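Local coordinates for protein arsenate Reductase (Corynebacterium glutamicum, PDB 3T38) that reduces arsenate to arsenite in a thioredoxin-dependent reaction, using a low-molecular-weight tyrosine phosphatase fold, at residues A[112-117]-A[142-147]; A[83-88]-A[149-154]; A[98-103]-A[136-141]; A[157-162]-A[174-179]. One frame throughout, in Å; residues are numbered along the deposited sequence.

Interaction 1 of 4, residues A[112-117]-A[142-147]; sequences VRSAGS and FPKPLT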
loop_
_atom_site.group_PDB
_atom_site.type_symbol
_atom_site.label_atom_id
_atom_site.label_comp_id
_atom_site.label_asym_id
_atom_site.label_seq_id
_atom_site.Cartn_x
_atom_site.Cartn_y
_atom_site.Cartn_z
ATOM N N VAL A 112 14.023 9.917 -11.146
ATOM C CA VAL A 112 13.483 8.643 -11.660
ATOM C C VAL A 112 12.950 7.833 -10.486
ATOM O O VAL A 112 13.610 7.754 -9.472
ATOM C CB VAL A 112 14.558 7.833 -12.420
ATOM C CG1 VAL A 112 13.872 6.695 -13.299
ATOM C CG2 VAL A 112 15.411 8.751 -13.372
ATOM N N ARG A 113 11.784 7.174 -10.652
ATOM C CA ARG A 113 11.192 6.316 -9.636
ATOM C C ARG A 113 10.800 5.005 -10.203
ATOM O O ARG A 113 10.563 4.873 -11.424
ATOM C CB ARG A 113 9.967 6.974 -9.096
ATOM C CG ARG A 113 10.271 8.367 -8.656
ATOM C CD ARG A 113 9.170 8.921 -7.774
ATOM N NE ARG A 113 9.550 10.181 -7.110
ATOM C CZ ARG A 113 9.416 11.394 -7.637
ATOM N NH1 ARG A 113 9.014 11.541 -8.901
ATOM N NH2 ARG A 113 9.736 12.481 -6.914
ATOM N N SER A 114 10.722 4.003 -9.329
ATOM C CA SER A 114 10.083 2.737 -9.741
ATOM C C SER A 114 9.109 2.165 -8.703
ATOM O O SER A 114 9.106 2.589 -7.562
ATOM C CB SER A 114 11.154 1.684 -10.074
ATOM O OG SER A 114 12.057 1.448 -8.983
ATOM N N ALA A 115 8.277 1.181 -9.099
ATOM C CA ALA A 115 7.356 0.602 -8.151
ATOM C C ALA A 115 6.786 -0.643 -8.744
ATOM O O ALA A 115 6.980 -0.891 -9.939
ATOM C CB ALA A 115 6.221 1.648 -7.730
ATOM N N GLY A 116 6.105 -1.421 -7.893
ATOM C CA GLY A 116 5.552 -2.693 -8.283
ATOM C C GLY A 116 4.091 -2.764 -7.897
ATOM O O GLY A 116 3.648 -2.046 -6.980
ATOM N N SER A 117 3.326 -3.555 -8.651
ATOM C CA SER A 117 1.983 -3.927 -8.231
ATOM C C SER A 117 2.080 -4.960 -7.077
ATOM O O SER A 117 1.211 -5.008 -6.199
ATOM C CB SER A 117 1.161 -4.465 -9.418
ATOM O OG SER A 117 1.716 -5.652 -9.950
ATOM N N PHE A 142 15.137 -0.758 -3.653
ATOM C CA PHE A 142 14.376 -1.788 -2.908
ATOM C C PHE A 142 13.018 -1.884 -3.571
ATOM O O PHE A 142 12.571 -0.902 -4.174
ATOM C CB PHE A 142 14.224 -1.428 -1.406
ATOM C CG PHE A 142 13.598 -0.082 -1.166
ATOM C CD1 PHE A 142 14.364 1.074 -1.195
ATOM C CD2 PHE A 142 12.236 0.033 -0.920
ATOM C CE1 PHE A 142 13.775 2.351 -1.009
ATOM C CE2 PHE A 142 11.640 1.277 -0.693
ATOM C CZ PHE A 142 12.392 2.454 -0.755
ATOM N N PRO A 143 12.363 -3.057 -3.503
ATOM C CA PRO A 143 11.024 -3.118 -4.150
ATOM C C PRO A 143 10.013 -2.408 -3.304
ATOM O O PRO A 143 10.116 -2.449 -2.077
ATOM C CB PRO A 143 10.699 -4.617 -4.160
ATOM C CG PRO A 143 12.062 -5.313 -3.854
ATOM C CD PRO A 143 12.773 -4.349 -2.954
ATOM N N LYS A 144 9.030 -1.769 -3.924
ATOM C CA LYS A 144 8.064 -0.953 -3.137
ATOM C C LYS A 144 6.780 -0.947 -3.926
ATOM O O LYS A 144 6.837 -0.992 -5.155
ATOM C CB LYS A 144 8.578 0.460 -2.942
ATOM C CG LYS A 144 8.826 1.314 -4.245
ATOM C CD LYS A 144 9.867 2.489 -4.007
ATOM C CE LYS A 144 11.355 2.010 -4.228
ATOM N NZ LYS A 144 11.425 1.339 -5.591
ATOM N N PRO A 145 5.627 -0.830 -3.243
ATOM C CA PRO A 145 4.404 -0.788 -4.054
ATOM C C PRO A 145 4.169 0.531 -4.746
ATOM O O PRO A 145 4.501 1.621 -4.220
ATOM C CB PRO A 145 3.281 -0.970 -3.026
ATOM C CG PRO A 145 3.812 -0.273 -1.722
ATOM C CD PRO A 145 5.396 -0.449 -1.821
ATOM N N LEU A 146 3.494 0.444 -5.889
ATOM C CA LEU A 146 2.933 1.623 -6.536
ATOM C C LEU A 146 2.057 2.457 -5.605
ATOM O O LEU A 146 1.197 1.935 -4.918
ATOM C CB LEU A 146 2.091 1.181 -7.729
ATOM C CG LEU A 146 1.627 2.303 -8.641
ATOM C CD1 LEU A 146 2.881 3.146 -9.193
ATOM C CD2 LEU A 146 0.792 1.553 -9.733
ATOM N N THR A 147 2.250 3.750 -5.612
ATOM C CA THR A 147 1.413 4.644 -4.788
ATOM C C THR A 147 1.010 5.824 -5.692
ATOM O O THR A 147 1.606 6.072 -6.726
ATOM C CB THR A 147 2.162 5.170 -3.566
ATOM O OG1 THR A 147 3.357 5.828 -4.002
ATOM C CG2 THR A 147 2.512 4.022 -2.511
HETATM O O HOH W 1 11.858 4.310 -6.777
#
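Gly116 and Pro145 form a single backbone bridge that ties an irregular loop to strand 111-116, at one edge of the phosphatase-fold sheet. The bonds belong to glycine on one side and to the proline's two neighbours on the other. Gly116 N donates to Lys144 O at 2.9 Å, and Leu146 N donates to Gly116 O at 2.7 Å, the straighter of the two at 163°. Beside this bridge the packing is close and apolar: Ala115 CB sits 3.5 Å from Leu146 CA and 3.9 Å from Leu146 CD1, while Leu146 also rests on Leu85 and Ile87 of the neighbouring strand.

The lysine side is looser and only partly buried. A bend at chi3 (87°) sets Lys144 CE over one face of the Phe142 ring, towards its rim, and a second at chi4 (52°) turns NZ towards Phe142 O, 2.9 Å away and nearly in line with the carbonyl. NZ also reaches Ser114 O at 3.3 Å, from well above the carbonyl plane. A water held by Ser114 N adds a weak third bond. Such surroundings would favour the charged form of the amine, which ties the loop's own Phe142 to the strand.

Interaction 2 of 4, residues A[83-88]-A[149-154]; sequences QVLFIC and DVIRAS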
loop_
_atom_site.group_PDB
_atom_site.type_symbol
_atom_site.label_atom_id
_atom_site.label_comp_id
_atom_site.label_asym_id
_atom_site.label_seq_id
_atom_site.Cartn_x
_atom_site.Cartn_y
_atom_site.Cartn_z
ATOM N N GLN A 83 10.186 14.143 -14.299
ATOM C CA GLN A 83 9.956 13.105 -13.308
ATOM C C GLN A 83 9.474 11.871 -14.059
ATOM O O GLN A 83 8.481 11.910 -14.775
ATOM C CB GLN A 83 8.887 13.576 -12.365
ATOM C CG GLN A 83 9.057 15.096 -11.841
ATOM C CD GLN A 83 9.897 15.159 -10.554
ATOM O OE1 GLN A 83 9.631 14.430 -9.595
ATOM N NE2 GLN A 83 10.905 15.992 -10.541
ATOM N N VAL A 84 10.174 10.753 -13.916
ATOM C CA VAL A 84 9.831 9.536 -14.660
ATOM C C VAL A 84 9.579 8.389 -13.698
ATOM O O VAL A 84 10.273 8.269 -12.666
ATOM C CB VAL A 84 10.971 9.187 -15.576
ATOM C CG1 VAL A 84 10.696 7.910 -16.364
ATOM C CG2 VAL A 84 11.306 10.386 -16.508
ATOM N N LEU A 85 8.570 7.555 -14.015
ATOM C CA LEU A 85 8.220 6.447 -13.210
ATOM C C LEU A 85 8.166 5.148 -14.049
ATOM O O LEU A 85 7.489 5.107 -15.084
ATOM C CB LEU A 85 6.856 6.712 -12.562
ATOM C CG LEU A 85 6.282 5.455 -11.858
ATOM C CD1 LEU A 85 6.986 5.089 -10.548
ATOM C CD2 LEU A 85 4.814 5.506 -11.627
ATOM N N PHE A 86 8.835 4.085 -13.581
ATOM C CA PHE A 86 8.734 2.746 -14.212
ATOM C C PHE A 86 7.969 1.814 -13.277
ATOM O O PHE A 86 8.166 1.880 -12.059
ATOM C CB PHE A 86 10.115 2.147 -14.539
ATOM C CG PHE A 86 10.930 3.017 -15.456
ATOM C CD1 PHE A 86 11.756 4.048 -14.926
ATOM C CD2 PHE A 86 10.821 2.881 -16.848
ATOM C CE1 PHE A 86 12.511 4.888 -15.797
ATOM C CE2 PHE A 86 11.583 3.721 -17.733
ATOM C CZ PHE A 86 12.397 4.724 -17.214
ATOM N N ILE A 87 7.131 0.943 -13.853
ATOM C CA ILE A 87 6.221 0.103 -13.081
ATOM C C ILE A 87 6.253 -1.283 -13.716
ATOM O O ILE A 87 6.041 -1.357 -14.904
ATOM C CB ILE A 87 4.729 0.651 -13.163
ATOM C CG1 ILE A 87 4.646 2.109 -12.640
ATOM C CG2 ILE A 87 3.749 -0.233 -12.314
ATOM C CD1 ILE A 87 3.315 2.694 -12.753
ATOM N N CYS A 88 6.528 -2.340 -12.930
ATOM C CA CYS A 88 6.482 -3.771 -13.406
ATOM C C CYS A 88 5.864 -4.542 -12.251
ATOM O O CYS A 88 5.322 -3.911 -11.318
ATOM C CB CYS A 88 7.885 -4.313 -13.736
ATOM S SG CYS A 88 9.042 -4.455 -12.264
ATOM N N ASP A 149 0.826 9.140 -5.095
ATOM C CA ASP A 149 1.601 10.388 -5.097
ATOM C C ASP A 149 2.652 10.371 -6.233
ATOM O O ASP A 149 2.817 11.361 -6.929
ATOM C CB ASP A 149 2.294 10.641 -3.761
ATOM C CG ASP A 149 2.776 9.368 -3.110
ATOM O OD1 ASP A 149 3.235 8.385 -3.806
ATOM O OD2 ASP A 149 2.587 9.291 -1.892
ATOM N N VAL A 150 3.342 9.245 -6.434
ATOM C CA VAL A 150 4.399 9.198 -7.452
ATOM C C VAL A 150 3.901 9.173 -8.888
ATOM O O VAL A 150 4.640 9.593 -9.779
ATOM C CB VAL A 150 5.481 8.103 -7.193
ATOM C CG1 VAL A 150 6.016 8.295 -5.737
ATOM C CG2 VAL A 150 4.918 6.697 -7.394
ATOM N N ILE A 151 2.659 8.727 -9.095
ATOM C CA ILE A 151 2.061 8.818 -10.375
ATOM C C ILE A 151 1.758 10.271 -10.654
ATOM O O ILE A 151 2.105 10.785 -11.710
ATOM C CB ILE A 151 0.791 7.955 -10.501
ATOM C CG1 ILE A 151 1.101 6.443 -10.298
ATOM C CG2 ILE A 151 0.159 8.160 -11.900
ATOM C CD1 ILE A 151 -0.240 5.596 -9.955
ATOM N N ARG A 152 1.161 10.960 -9.692
ATOM C CA ARG A 152 0.777 12.390 -9.864
ATOM C C ARG A 152 1.986 13.280 -10.152
ATOM O O ARG A 152 1.909 14.284 -10.902
ATOM C CB ARG A 152 0.067 12.894 -8.640
ATOM C CG ARG A 152 -1.343 12.335 -8.439
ATOM C CD ARG A 152 -2.059 13.048 -7.295
ATOM N NE ARG A 152 -3.408 12.553 -7.019
ATOM C CZ ARG A 152 -4.512 13.235 -7.299
ATOM N NH1 ARG A 152 -4.450 14.434 -7.893
ATOM N NH2 ARG A 152 -5.685 12.705 -7.026
ATOM N N ALA A 153 3.112 12.925 -9.536
ATOM C CA ALA A 153 4.295 13.770 -9.708
ATOM C C ALA A 153 4.865 13.532 -11.120
ATOM O O ALA A 153 5.567 14.361 -11.597
ATOM C CB ALA A 153 5.341 13.416 -8.627
ATOM N N SER A 154 4.637 12.353 -11.727
ATOM C CA SER A 154 5.421 11.913 -12.851
ATOM C C SER A 154 5.027 12.665 -14.163
ATOM O O SER A 154 3.845 12.953 -14.382
ATOM C CB SER A 154 5.275 10.394 -13.001
ATOM O OG SER A 154 5.908 9.732 -11.914
HETATM O O HOH W 2 8.354 9.715 -11.086
#
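Gln83 meets the backbone of Ala153 through its aliphatic carbons, and its flat carboxamide is held by residues elsewhere. CB lies 3.5 Å from Ala153 O and CG 3.6 Å from the same oxygen. The bend at chi2 (-90°) turns CD, and the carboxamide with it, away from the extended course of the chain; there NE2 donates to Val81 O and OE1 accepts from Arg113 NH1.

Further along the strand, Leu85 forks against the helix. Its CD1 methyl touches Val150 CG2 at 4.1 Å, the two side chains crossing at about a right angle, and its CD2 methyl touches Ile151 CG1 at the same distance of 4.1 Å. The root of the same leucine is closer still: CB lies 3.2 Å from Ser154 OG. That hydroxyl turns back towards Val150 O, and it also accepts a 2.6 Å hydrogen bond from a water, which donates more weakly to Val84 O.

This is helix-on-sheet packing of an alpha/beta fold: the strand and helix axes approach to 8.2 Å, with 133° between their N-to-C directions, while Val84 and Phe86 point to the other side, where helix 94-106 lies. At the start of the helix, Asp149 binds Arg66 and Tyr37, both of the pocket that holds the dithiane diol, and its backbone N bonds Glu40 of the second subunit. The chemistry is therefore divided: aliphatic carbons do the packing, and the buried hydroxyl of Ser154, just past the helix, is linked to the strand carbonyl of Val84 through a water, the second leg weak.

Interaction 3 of 4, residues A[98-103]-A[136-141]; sequences ASALLS and VNISDA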
loop_
_atom_site.group_PDB
_atom_site.type_symbol
_atom_site.label_atom_id
_atom_site.label_comp_id
_atom_site.label_asym_id
_atom_site.label_seq_id
_atom_site.Cartn_x
_atom_site.Cartn_y
_atom_site.Cartn_z
ATOM N N ALA A 98 15.277 -0.465 -15.502
ATOM C CA ALA A 98 14.973 0.689 -16.307
ATOM C C ALA A 98 15.317 1.954 -15.523
ATOM O O ALA A 98 15.899 2.911 -16.051
ATOM C CB ALA A 98 13.522 0.710 -16.713
ATOM N N SER A 99 14.938 1.961 -14.249
ATOM C CA SER A 99 15.144 3.133 -13.445
ATOM C C SER A 99 16.626 3.449 -13.274
ATOM O O SER A 99 17.018 4.635 -13.309
ATOM C CB SER A 99 14.486 2.944 -12.043
ATOM O OG SER A 99 14.863 4.015 -11.166
ATOM N N ALA A 100 17.441 2.412 -13.038
ATOM C CA ALA A 100 18.864 2.624 -12.775
ATOM C C ALA A 100 19.611 3.021 -14.047
ATOM O O ALA A 100 20.560 3.794 -13.981
ATOM C CB ALA A 100 19.526 1.377 -12.066
ATOM N N LEU A 101 19.156 2.535 -15.200
ATOM C CA LEU A 101 19.809 2.862 -16.474
ATOM C C LEU A 101 19.497 4.345 -16.750
ATOM O O LEU A 101 20.389 5.151 -17.038
ATOM C CB LEU A 101 19.383 1.873 -17.593
ATOM C CG LEU A 101 19.984 0.427 -17.559
ATOM C CD1 LEU A 101 19.434 -0.607 -18.609
ATOM C CD2 LEU A 101 21.503 0.481 -17.789
ATOM N N LEU A 102 18.255 4.755 -16.573
ATOM C CA LEU A 102 17.962 6.182 -16.849
ATOM C C LEU A 102 18.713 7.125 -15.909
ATOM O O LEU A 102 19.256 8.128 -16.354
ATOM C CB LEU A 102 16.421 6.461 -16.907
ATOM C CG LEU A 102 15.940 7.890 -17.186
ATOM C CD1 LEU A 102 16.515 8.438 -18.488
ATOM C CD2 LEU A 102 14.407 7.978 -17.221
ATOM N N SER A 103 18.788 6.815 -14.625
ATOM C CA SER A 103 19.570 7.670 -13.713
ATOM C C SER A 103 21.017 7.735 -14.111
ATOM O O SER A 103 21.650 8.776 -13.994
ATOM C CB SER A 103 19.435 7.237 -12.226
ATOM O OG SER A 103 18.039 7.145 -11.885
ATOM N N VAL A 136 26.910 0.211 -13.154
ATOM C CA VAL A 136 25.701 1.000 -12.975
ATOM C C VAL A 136 25.282 0.914 -11.510
ATOM O O VAL A 136 24.977 -0.182 -11.024
ATOM C CB VAL A 136 24.523 0.551 -13.870
ATOM C CG1 VAL A 136 23.206 1.266 -13.396
ATOM C CG2 VAL A 136 24.803 0.828 -15.350
ATOM N N ASN A 137 25.258 2.073 -10.841
ATOM C CA ASN A 137 24.834 2.195 -9.460
ATOM C C ASN A 137 23.349 1.840 -9.248
ATOM O O ASN A 137 22.450 2.306 -9.993
ATOM C CB ASN A 137 25.140 3.584 -8.921
ATOM C CG ASN A 137 26.544 4.101 -9.332
ATOM O OD1 ASN A 137 27.539 3.344 -9.409
ATOM N ND2 ASN A 137 26.623 5.416 -9.573
ATOM N N ILE A 138 23.114 1.002 -8.230
ATOM C CA ILE A 138 21.836 0.327 -8.020
ATOM C C ILE A 138 21.678 0.008 -6.527
ATOM O O ILE A 138 20.841 -0.841 -6.128
ATOM C CB ILE A 138 21.764 -0.971 -8.889
ATOM C CG1 ILE A 138 20.507 -1.800 -8.636
ATOM C CG2 ILE A 138 22.970 -1.864 -8.624
ATOM C CD1 ILE A 138 19.203 -1.234 -9.132
ATOM N N SER A 139 22.453 0.704 -5.694
ATOM C CA SER A 139 22.677 0.223 -4.334
ATOM C C SER A 139 21.535 0.424 -3.321
ATOM O O SER A 139 21.116 -0.551 -2.663
ATOM C CB SER A 139 24.049 0.688 -3.802
ATOM O OG SER A 139 25.073 0.362 -4.747
ATOM N N ASP A 140 21.027 1.653 -3.182
ATOM C CA ASP A 140 19.896 1.865 -2.252
ATOM C C ASP A 140 18.498 1.602 -2.844
ATOM O O ASP A 140 17.513 2.295 -2.530
ATOM C CB ASP A 140 19.995 3.237 -1.628
ATOM C CG ASP A 140 21.174 3.321 -0.653
ATOM O OD1 ASP A 140 21.118 2.701 0.453
ATOM O OD2 ASP A 140 22.173 3.990 -1.019
ATOM N N ALA A 141 18.426 0.623 -3.733
ATOM C CA ALA A 141 17.178 0.337 -4.427
ATOM C C ALA A 141 16.466 -0.731 -3.615
ATOM O O ALA A 141 17.120 -1.513 -2.915
ATOM C CB ALA A 141 17.459 -0.122 -5.821
HETATM O O HOH W 3 22.274 4.325 -11.860
#
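Two loop residues, Val136 and Ile138, are turned by their torsions onto Ala100 of the helix. In Val136 chi1 (169°) points the methyl CG1 at Ala100; in Ile138 chi1 (175°) sets CG1 anti to the backbone N, and chi2 (71°) then turns CD1 to Ala100 CB. That carbon is thus approached by two methyls, Val136 CG1 at 3.9 Å and Ile138 CD1 also at 3.9 Å. A third neighbour is polar: the carbonyl oxygen of Asn137, between them in sequence, lies 3.7 Å from the same CB, a closeness consistent with the small size of the alanine side chain.

Helix 94-106 is the connection of a beta-alpha-beta crossover, linking the neighbouring parallel strands 83-88 and 111-116. Leu102 packs on both strands and Ala98 on Phe86 of the first, whereas Ala100 and the end of Leu101 meet the loop that follows helix 125-133. Leu101 CD2 reaches Val136 CG2 at 4.1 Å, the two side chains crossing at about a right angle, and Leu101 also packs on Ile201 of helix 190-211.

Polar atoms are joined here by solvent. Beyond Asn137 the loop enters a type I turn from Ile138 to Ala141, and just before it one water donates to Ala100 O at 2.8 Å and to Asn137 O at 2.8 Å, so a helix carbonyl and a loop carbonyl, both acceptors, share one bridging donor molecule. Val136 CG1 also lies 3.7 Å from Ala100 O, an apolar flank to an oxygen that the water grips.

Interaction 4 of 4, residues A[157-162]-A[174-179]; sequences VITMGC and YLDWEL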
loop_
_atom_site.group_PDB
_atom_site.type_symbol
_atom_site.label_atom_id
_atom_site.label_comp_id
_atom_site.label_asym_id
_atom_site.label_seq_id
_atom_site.Cartn_x
_atom_site.Cartn_y
_atom_site.Cartn_z
ATOM N N VAL A 157 5.154 7.962 -17.423
ATOM C CA VAL A 157 4.859 6.779 -16.624
ATOM C C VAL A 157 5.017 5.627 -17.564
ATOM O O VAL A 157 4.306 5.569 -18.566
ATOM C CB VAL A 157 3.378 6.773 -16.081
ATOM C CG1 VAL A 157 3.035 5.417 -15.445
ATOM C CG2 VAL A 157 3.081 7.956 -15.108
ATOM N N ILE A 158 5.949 4.722 -17.261
ATOM C CA ILE A 158 6.280 3.615 -18.181
ATOM C C ILE A 158 5.941 2.316 -17.524
ATOM O O ILE A 158 6.471 1.963 -16.513
ATOM C CB ILE A 158 7.777 3.591 -18.676
ATOM C CG1 ILE A 158 8.136 4.854 -19.468
ATOM C CG2 ILE A 158 8.058 2.428 -19.594
ATOM C CD1 ILE A 158 8.459 6.043 -18.608
ATOM N N THR A 159 5.103 1.595 -18.205
ATOM C CA THR A 159 4.499 0.362 -17.799
ATOM C C THR A 159 5.232 -0.841 -18.415
ATOM O O THR A 159 5.573 -0.811 -19.583
ATOM C CB THR A 159 3.005 0.461 -18.276
ATOM O OG1 THR A 159 2.215 0.750 -17.104
ATOM C CG2 THR A 159 2.530 -0.728 -18.999
HETATM N N MSE A 160 5.509 -1.865 -17.607
HETATM C CA MSE A 160 6.319 -3.007 -18.054
HETATM C C MSE A 160 5.713 -4.375 -17.602
HETATM O O MSE A 160 6.380 -5.209 -16.962
HETATM C CB MSE A 160 7.761 -2.835 -17.546
HETATM C CG MSE A 160 8.209 -1.377 -17.562
HETATM SE SE MSE A 160 10.099 -1.165 -17.018
HETATM C CE MSE A 160 10.997 -2.172 -18.436
ATOM N N GLY A 161 4.438 -4.575 -17.925
ATOM C CA GLY A 161 3.763 -5.819 -17.637
ATOM C C GLY A 161 3.031 -5.867 -16.312
ATOM O O GLY A 161 2.691 -6.958 -15.856
ATOM N N CYS A 162 2.788 -4.701 -15.688
ATOM C CA CYS A 162 2.080 -4.672 -14.396
ATOM C C CYS A 162 0.561 -4.935 -14.541
ATOM O O CYS A 162 -0.121 -5.298 -13.589
ATOM C CB CYS A 162 2.379 -3.375 -13.648
ATOM S SG CYS A 162 2.155 -1.929 -14.701
ATOM N N TYR A 174 2.071 8.488 -20.957
ATOM C CA TYR A 174 1.973 7.067 -20.650
ATOM C C TYR A 174 2.558 6.228 -21.811
ATOM O O TYR A 174 2.081 6.263 -22.951
ATOM C CB TYR A 174 0.515 6.689 -20.340
ATOM C CG TYR A 174 0.038 7.200 -18.999
ATOM C CD1 TYR A 174 -0.452 8.498 -18.838
ATOM C CD2 TYR A 174 0.086 6.376 -17.882
ATOM C CE1 TYR A 174 -0.894 8.952 -17.577
ATOM C CE2 TYR A 174 -0.357 6.804 -16.637
ATOM C CZ TYR A 174 -0.830 8.100 -16.494
ATOM O OH TYR A 174 -1.243 8.488 -15.239
ATOM N N LEU A 175 3.594 5.489 -21.478
ATOM C CA LEU A 175 4.302 4.617 -22.390
ATOM C C LEU A 175 4.127 3.172 -21.871
ATOM O O LEU A 175 4.144 2.945 -20.649
ATOM C CB LEU A 175 5.809 5.016 -22.430
ATOM C CG LEU A 175 6.480 6.044 -23.394
ATOM C CD1 LEU A 175 5.608 7.180 -23.960
ATOM C CD2 LEU A 175 7.813 6.602 -22.851
ATOM N N ASP A 176 3.938 2.229 -22.795
ATOM C CA ASP A 176 3.806 0.800 -22.505
ATOM C C ASP A 176 4.914 -0.003 -23.206
ATOM O O ASP A 176 4.941 -0.089 -24.427
ATOM C CB ASP A 176 2.436 0.307 -23.030
ATOM C CG ASP A 176 2.053 -1.067 -22.494
ATOM O OD1 ASP A 176 2.921 -1.861 -22.105
ATOM O OD2 ASP A 176 0.861 -1.373 -22.477
ATOM N N TRP A 177 5.830 -0.573 -22.423
ATOM C CA TRP A 177 6.995 -1.277 -22.953
ATOM C C TRP A 177 6.883 -2.809 -22.888
ATOM O O TRP A 177 7.905 -3.494 -22.846
ATOM C CB TRP A 177 8.258 -0.861 -22.204
ATOM C CG TRP A 177 8.829 0.470 -22.615
ATOM C CD1 TRP A 177 8.271 1.368 -23.468
ATOM C CD2 TRP A 177 10.029 1.055 -22.143
ATOM N NE1 TRP A 177 9.063 2.479 -23.576
ATOM C CE2 TRP A 177 10.154 2.315 -22.775
ATOM C CE3 TRP A 177 11.038 0.629 -21.255
ATOM C CZ2 TRP A 177 11.232 3.165 -22.552
ATOM C CZ3 TRP A 177 12.119 1.472 -21.032
ATOM C CH2 TRP A 177 12.202 2.732 -21.663
ATOM N N GLU A 178 5.671 -3.337 -22.846
ATOM C CA GLU A 178 5.473 -4.783 -22.898
ATOM C C GLU A 178 4.097 -5.116 -23.458
ATOM O O GLU A 178 3.276 -5.708 -22.752
ATOM C CB GLU A 178 5.615 -5.407 -21.500
ATOM C CG GLU A 178 5.767 -6.984 -21.509
ATOM C CD GLU A 178 6.125 -7.573 -20.129
ATOM O OE1 GLU A 178 6.840 -6.887 -19.341
ATOM O OE2 GLU A 178 5.689 -8.726 -19.848
ATOM N N LEU A 179 3.835 -4.743 -24.712
ATOM C CA LEU A 179 2.508 -4.958 -25.293
ATOM C C LEU A 179 2.201 -6.438 -25.584
ATOM O O LEU A 179 2.949 -7.333 -25.173
ATOM C CB LEU A 179 2.291 -4.087 -26.545
ATOM C CG LEU A 179 2.341 -2.552 -26.406
ATOM C CD1 LEU A 179 3.645 -2.062 -26.959
ATOM C CD2 LEU A 179 1.183 -1.902 -27.158
#
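Trp177 and Ile158 meet at the edge of the four-stranded parallel sheet of the phosphatase fold, where strand 173-176 is the outermost strand and 156-159 its neighbour. The two run 20° from parallel. Val157 O accepts from Leu175 N, Leu175 O from Thr159 N, and Thr159 O from Trp177 N at 2.9 Å, so the pairing continues past the residues of the outer strand.

From CB outward, Trp177 changes surroundings atom by atom. CB lies 3.8 Å from Thr159 O, the acceptor of its own backbone N. CG comes next, close to Ile158 CG2, and CD2 is nearer to that methyl, at 3.5 Å. The methyl, anti to its backbone N, is the branch laid over the five-membered ring, 3.6 Å from the centroid and 16° off the normal, a CH-pi contact; CE2 and NE1 lie under it too. CE3 has the CE methyl of Met160, a selenomethionine, at its edge and near the ring plane, 4.0 Å away. Ile201 and Leu204 of helix 190-211 also pack on the indole, and Arg200 adds a cation-pi contact.

On the sheet face that carries Ile158 and Leu175, Ile158 CG1 lies alongside Leu175 CB. On the face of Val157, Tyr174 and Thr159, the tyrosine ring runs beside Val157, its OH bonded by Tyr169 N, and Thr159 CG2 lies 3.3 Å from Asp176 OD1, which accepts from Glu178 N in an Asx turn. Glu178 OE1, salt-bridged to Arg94, stands 2.9 Å from Met160 O, two acceptors close together without a hydrogen bond between them.

Interactions 1, 2 and 4 share one parallel sheet: Arg113 N and Val84 O, a probable hydrogen bond of 2.7 Å, join interaction 1 to interaction 2, and Leu85 O and Ile158 N, also 2.7 Å apart, join interaction 2 to interaction 4. Interaction 3 packs on one side through helix 94-106, with Phe86 CD2 3.5 Å from Ala98 CB. Strand 83-88 of interaction 2 leads into the probable P-loop from Cys88 to Arg94, and Arg94 salt-bridges Glu178 of interaction 4. Interactions 1 and 2 lie near the bound dithiane diol without touching it, the Pro145 side chain about 9 Å and the Val150 side chain about 10 Å away, and both touch the second subunit.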